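PDB 2X9Z: CELL WALL surface anchor family protein from Streptococcus pneumoniae, which forms the repeating backbone subunit of the pneumococcal pilus and so probably serves in cell adhesion. Local coordinates for residues V68-Y82 and F91-V103. The protein carries 1 engineered substitution. Sequence-based numbering, arbitrary orientation.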
loop_
_atom_site.group_PDB
_atom_site.type_symbol
_atom_site.label_atom_id
_atom_site.label_comp_id
_atom_site.label_asym_id
_atom_site.label_seq_id
_atom_site.Cartn_x
_atom_site.Cartn_y
_atom_site.Cartn_z
ATOM N N VAL A 68 -2.582 -15.312 4.720
ATOM C CA VAL A 68 -2.232 -14.213 5.623
ATOM C C VAL A 68 -2.262 -14.655 7.083
ATOM O O VAL A 68 -3.262 -15.210 7.553
ATOM C CB VAL A 68 -3.149 -12.983 5.428
ATOM C CG1 VAL A 68 -2.722 -11.848 6.342
ATOM C CG2 VAL A 68 -3.130 -12.524 3.985
ATOM N N LYS A 69 -1.158 -14.410 7.786
ATOM C CA LYS A 69 -1.061 -14.652 9.222
ATOM C C LYS A 69 -0.584 -13.375 9.905
ATOM O O LYS A 69 0.224 -12.629 9.353
ATOM C CB LYS A 69 -0.064 -15.778 9.514
ATOM C CG LYS A 69 -0.324 -17.089 8.772
ATOM C CD LYS A 69 -1.275 -18.001 9.523
ATOM C CE LYS A 69 -1.221 -19.428 8.984
ATOM N NZ LYS A 69 -1.675 -19.501 7.578
ATOM N N VAL A 70 -1.100 -13.107 11.097
ATOM C CA VAL A 70 -0.707 -11.901 11.821
ATOM C C VAL A 70 -0.415 -12.192 13.291
ATOM O O VAL A 70 -1.188 -12.880 13.970
ATOM C CB VAL A 70 -1.773 -10.781 11.681
ATOM C CG1 VAL A 70 -3.145 -11.264 12.125
ATOM C CG2 VAL A 70 -1.353 -9.534 12.450
ATOM N N THR A 71 0.712 -11.665 13.764
ATOM C CA THR A 71 1.155 -11.842 15.139
ATOM C C THR A 71 1.513 -10.493 15.749
ATOM O O THR A 71 1.904 -9.561 15.037
ATOM C CB THR A 71 2.404 -12.767 15.228
ATOM O OG1 THR A 71 3.484 -12.191 14.480
ATOM C CG2 THR A 71 2.091 -14.168 14.698
ATOM N N VAL A 72 1.362 -10.396 17.064
ATOM C CA VAL A 72 1.917 -9.286 17.830
ATOM C C VAL A 72 2.918 -9.871 18.821
ATOM O O VAL A 72 2.579 -10.767 19.591
ATOM C CB VAL A 72 0.830 -8.518 18.594
ATOM C CG1 VAL A 72 1.464 -7.422 19.446
ATOM C CG2 VAL A 72 -0.198 -7.943 17.631
ATOM N N ASP A 73 4.160 -9.390 18.776
ATOM C CA ASP A 73 5.252 -9.953 19.567
ATOM C C ASP A 73 5.294 -11.478 19.433
ATOM O O ASP A 73 5.521 -12.204 20.398
ATOM C CB ASP A 73 5.166 -9.514 21.033
ATOM C CG ASP A 73 5.477 -8.029 21.222
ATOM O OD1 ASP A 73 5.975 -7.379 20.281
ATOM O OD2 ASP A 73 5.227 -7.497 22.318
ATOM N N ASP A 74 5.078 -11.948 18.207
ATOM C CA ASP A 74 5.131 -13.372 17.870
ATOM C C ASP A 74 4.006 -14.220 18.476
ATOM O O ASP A 74 4.087 -15.449 18.488
ATOM C CB ASP A 74 6.509 -13.964 18.195
ATOM C CG ASP A 74 7.621 -13.366 17.346
ATOM O OD1 ASP A 74 7.428 -13.204 16.120
ATOM O OD2 ASP A 74 8.696 -13.060 17.902
ATOM N N VAL A 75 2.954 -13.564 18.959
ATOM C CA VAL A 75 1.756 -14.269 19.409
ATOM C C VAL A 75 0.653 -14.052 18.375
ATOM O O VAL A 75 0.316 -12.912 18.053
ATOM C CB VAL A 75 1.283 -13.770 20.791
ATOM C CG1 VAL A 75 0.024 -14.512 21.226
ATOM C CG2 VAL A 75 2.391 -13.930 21.832
ATOM N N ALA A 76 0.110 -15.137 17.827
ATOM C CA ALA A 76 -0.945 -15.019 16.828
ATOM C C ALA A 76 -2.148 -14.274 17.395
ATOM O O ALA A 76 -2.585 -14.538 18.515
ATOM C CB ALA A 76 -1.366 -16.397 16.331
ATOM N N LEU A 77 -2.682 -13.334 16.626
ATOM C CA LEU A 77 -3.905 -12.661 17.040
ATOM C C LEU A 77 -5.080 -13.638 17.030
ATOM O O LEU A 77 -5.095 -14.605 16.267
ATOM C CB LEU A 77 -4.210 -11.458 16.143
ATOM C CG LEU A 77 -3.321 -10.219 16.305
ATOM C CD1 LEU A 77 -3.786 -9.106 15.372
ATOM C CD2 LEU A 77 -3.322 -9.735 17.750
ATOM N N GLU A 78 -6.059 -13.387 17.893
ATOM C CA GLU A 78 -7.308 -14.135 17.851
ATOM C C GLU A 78 -8.143 -13.598 16.681
ATOM O O GLU A 78 -7.969 -12.455 16.271
ATOM C CB GLU A 78 -8.051 -14.007 19.185
ATOM C CG GLU A 78 -7.206 -14.404 20.403
ATOM C CD GLU A 78 -7.047 -15.916 20.580
ATOM O OE1 GLU A 78 -7.737 -16.688 19.884
ATOM O OE2 GLU A 78 -6.230 -16.337 21.428
ATOM N N ALA A 79 -9.028 -14.423 16.130
ATOM C CA ALA A 79 -9.808 -14.028 14.952
ATOM C C ALA A 79 -10.521 -12.679 15.089
ATOM O O ALA A 79 -10.558 -11.882 14.142
ATOM C CB ALA A 79 -10.809 -15.112 14.594
ATOM N N GLY A 80 -11.089 -12.425 16.262
ATOM C CA GLY A 80 -11.825 -11.194 16.496
ATOM C C GLY A 80 -10.953 -9.967 16.710
ATOM O O GLY A 80 -11.470 -8.861 16.898
ATOM N N ASP A 81 -9.635 -10.150 16.681
ATOM C CA ASP A 81 -8.697 -9.048 16.899
ATOM C C ASP A 81 -8.426 -8.225 15.637
ATOM O O ASP A 81 -7.811 -7.159 15.708
ATOM C CB ASP A 81 -7.358 -9.578 17.411
ATOM C CG ASP A 81 -7.441 -10.153 18.806
ATOM O OD1 ASP A 81 -8.444 -9.907 19.512
ATOM O OD2 ASP A 81 -6.483 -10.846 19.194
ATOM N N TYR A 82 -8.838 -8.733 14.483
ATOM C CA TYR A 82 -8.563 -8.051 13.224
ATOM C C TYR A 82 -9.620 -8.397 12.186
ATOM O O TYR A 82 -10.336 -9.387 12.329
ATOM C CB TYR A 82 -7.165 -8.411 12.691
ATOM C CG TYR A 82 -6.977 -9.870 12.335
ATOM C CD1 TYR A 82 -6.694 -10.814 13.314
ATOM C CD2 TYR A 82 -7.049 -10.300 11.013
ATOM C CE1 TYR A 82 -6.510 -12.147 12.993
ATOM C CE2 TYR A 82 -6.871 -11.633 10.680
ATOM C CZ TYR A 82 -6.599 -12.552 11.675
ATOM O OH TYR A 82 -6.414 -13.873 11.347
ATOM N N PHE A 91 -4.559 -7.422 -0.204
ATOM C CA PHE A 91 -5.412 -7.502 0.963
ATOM C C PHE A 91 -5.355 -6.235 1.796
ATOM O O PHE A 91 -4.456 -5.395 1.628
ATOM C CB PHE A 91 -5.017 -8.700 1.830
ATOM C CG PHE A 91 -3.647 -8.574 2.443
ATOM C CD1 PHE A 91 -3.471 -7.973 3.690
ATOM C CD2 PHE A 91 -2.528 -9.045 1.771
ATOM C CE1 PHE A 91 -2.200 -7.850 4.248
ATOM C CE2 PHE A 91 -1.263 -8.927 2.331
ATOM C CZ PHE A 91 -1.100 -8.331 3.569
ATOM N N ASP A 92 -6.322 -6.113 2.694
ATOM C CA ASP A 92 -6.343 -5.059 3.699
ATOM C C ASP A 92 -6.608 -5.727 5.038
ATOM O O ASP A 92 -7.484 -6.587 5.141
ATOM C CB ASP A 92 -7.450 -4.050 3.389
ATOM C CG ASP A 92 -7.217 -3.313 2.091
ATOM O OD1 ASP A 92 -6.737 -2.172 2.165
ATOM O OD2 ASP A 92 -7.513 -3.862 1.003
ATOM N N LEU A 93 -5.837 -5.350 6.057
ATOM C CA LEU A 93 -5.944 -5.962 7.379
ATOM C C LEU A 93 -6.007 -4.831 8.391
ATOM O O LEU A 93 -5.096 -4.009 8.461
ATOM C CB LEU A 93 -4.743 -6.875 7.670
ATOM C CG LEU A 93 -4.821 -7.760 8.927
ATOM C CD1 LEU A 93 -3.875 -8.951 8.812
ATOM C CD2 LEU A 93 -4.542 -6.986 10.218
ATOM N N LYS A 94 -7.089 -4.775 9.160
ATOM C CA LYS A 94 -7.253 -3.713 10.133
ATOM C C LYS A 94 -7.485 -4.300 11.518
ATOM O O LYS A 94 -8.187 -5.304 11.670
ATOM C CB LYS A 94 -8.431 -2.825 9.745
ATOM C CG LYS A 94 -9.785 -3.488 9.865
ATOM C CD LYS A 94 -10.889 -2.454 9.868
ATOM C CE LYS A 94 -11.811 -2.655 11.048
ATOM N NZ LYS A 94 -12.752 -1.515 11.188
ATOM N N LEU A 95 -6.892 -3.684 12.534
ATOM C CA LEU A 95 -7.144 -4.136 13.895
ATOM C C LEU A 95 -8.537 -3.695 14.350
ATOM O O LEU A 95 -8.953 -2.561 14.097
ATOM C CB LEU A 95 -6.083 -3.606 14.861
ATOM C CG LEU A 95 -4.644 -4.041 14.584
ATOM C CD1 LEU A 95 -3.747 -3.637 15.742
ATOM C CD2 LEU A 95 -4.550 -5.547 14.334
ATOM N N THR A 96 -9.265 -4.599 15.002
ATOM C CA THR A 96 -10.526 -4.243 15.646
ATOM C C THR A 96 -10.211 -3.597 16.990
ATOM O O THR A 96 -9.045 -3.474 17.365
ATOM C CB THR A 96 -11.361 -5.487 15.930
ATOM O OG1 THR A 96 -10.629 -6.325 16.827
ATOM C CG2 THR A 96 -11.656 -6.252 14.646
ATOM N N ASP A 97 -11.237 -3.200 17.736
ATOM C CA ASP A 97 -10.986 -2.661 19.066
ATOM C C ASP A 97 -10.232 -3.675 19.934
ATOM O O ASP A 97 -9.335 -3.307 20.703
ATOM C CB ASP A 97 -12.292 -2.235 19.736
ATOM C CG ASP A 97 -12.888 -0.979 19.114
ATOM O OD1 ASP A 97 -12.197 -0.317 18.306
ATOM O OD2 ASP A 97 -14.047 -0.651 19.438
ATOM N N ALA A 98 -10.588 -4.953 19.804
ATOM C CA ALA A 98 -9.923 -6.013 20.562
ATOM C C ALA A 98 -8.435 -6.104 20.198
ATOM O O ALA A 98 -7.585 -6.299 21.066
ATOM C CB ALA A 98 -10.613 -7.350 20.337
ATOM N N GLY A 99 -8.116 -5.972 18.914
ATOM C CA GLY A 99 -6.728 -5.976 18.482
ATOM C C GLY A 99 -5.991 -4.711 18.886
ATOM O O GLY A 99 -4.825 -4.756 19.276
ATOM N N LEU A 100 -6.665 -3.570 18.788
ATOM C CA LEU A 100 -6.047 -2.309 19.176
ATOM C C LEU A 100 -5.647 -2.345 20.645
ATOM O O LEU A 100 -4.640 -1.764 21.038
ATOM C CB LEU A 100 -6.995 -1.143 18.915
ATOM C CG LEU A 100 -7.134 -0.750 17.440
ATOM C CD1 LEU A 100 -8.312 0.184 17.237
ATOM C CD2 LEU A 100 -5.845 -0.125 16.920
ATOM N N ALA A 101 -6.434 -3.040 21.461
ATOM C CA ALA A 101 -6.136 -3.124 22.889
ATOM C C ALA A 101 -4.788 -3.792 23.154
ATOM O O ALA A 101 -4.171 -3.558 24.190
ATOM C CB ALA A 101 -7.252 -3.861 23.632
ATOM N N LYS A 102 -4.343 -4.628 22.221
ATOM C CA LYS A 102 -3.088 -5.354 22.382
ATOM C C LYS A 102 -1.858 -4.560 21.926
ATOM O O LYS A 102 -0.732 -4.934 22.249
ATOM C CB LYS A 102 -3.152 -6.709 21.665
ATOM C CG LYS A 102 -4.139 -7.670 22.314
ATOM C CD LYS A 102 -4.278 -8.974 21.551
ATOM C CE LYS A 102 -5.135 -9.948 22.351
ATOM N NZ LYS A 102 -5.317 -11.236 21.628
ATOM N N VAL A 103 -2.065 -3.466 21.192
ATOM C CA VAL A 103 -0.936 -2.632 20.772
ATOM C C VAL A 103 -0.954 -1.230 21.372
ATOM O O VAL A 103 0.083 -0.583 21.427
ATOM C CB VAL A 103 -0.791 -2.541 19.227
ATOM C CG1 VAL A 103 -0.606 -3.922 18.630
ATOM C CG2 VAL A 103 -1.987 -1.834 18.603
HETATM O O HOH W 1 -3.306 -12.908 20.793
HETATM O O HOH W 2 -8.423 -10.574 22.153
#
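With CG of Asp-81 turned beside its own backbone N (chi1 -68°) and Lys-102 extended beyond CG, carboxylate and ammonium form a salt bridge at the helix 97-103, beside the two facing sheets of this Cna-B-like beta sandwich. Lys-102 NZ reaches Asp-81 OD2 at 2.7 Å, on the syn side and somewhat out of the carboxylate plane, while Glu-78 N approaches the same oxygen from the opposite face, so two donors fix its rotation. The lysine's long methylene chain suits this place: its CD lies 4.0 Å from Leu-77 CD2, and one water bridges its NZ to Ala-76 O.

Thr-96, at the N-cap, does double duty. Its OG1 donates to Gly-80 O in the carbonyl plane, on a lone pair, and accepts from Gly-99 N, tying the first turn of the helix to the 3-10 segment 79-81. Thr-96 N also donates to Asp-81 O (3.0 Å), next to the antiparallel non-hydrogen-bonded pair Tyr-82 and Leu-95. Gly-99 suits its place because its bare CA lets Asp-81 O approach to 3.2 Å, a CA-H...O contact.

Leu-93, its chi1 near trans, reaches across with CD1 to Val-70 CB of the facing sheet (4.0 Å), while CD2 packs on Tyr-82 CB of the neighbouring strand. Val-68 CG1 packs on Leu-93 CD1, and its CG2 makes a CH-pi contact over the Phe-91 ring face. Val-70 CG1 sits over the centre of the Tyr-82 ring, 3.5 Å above its plane.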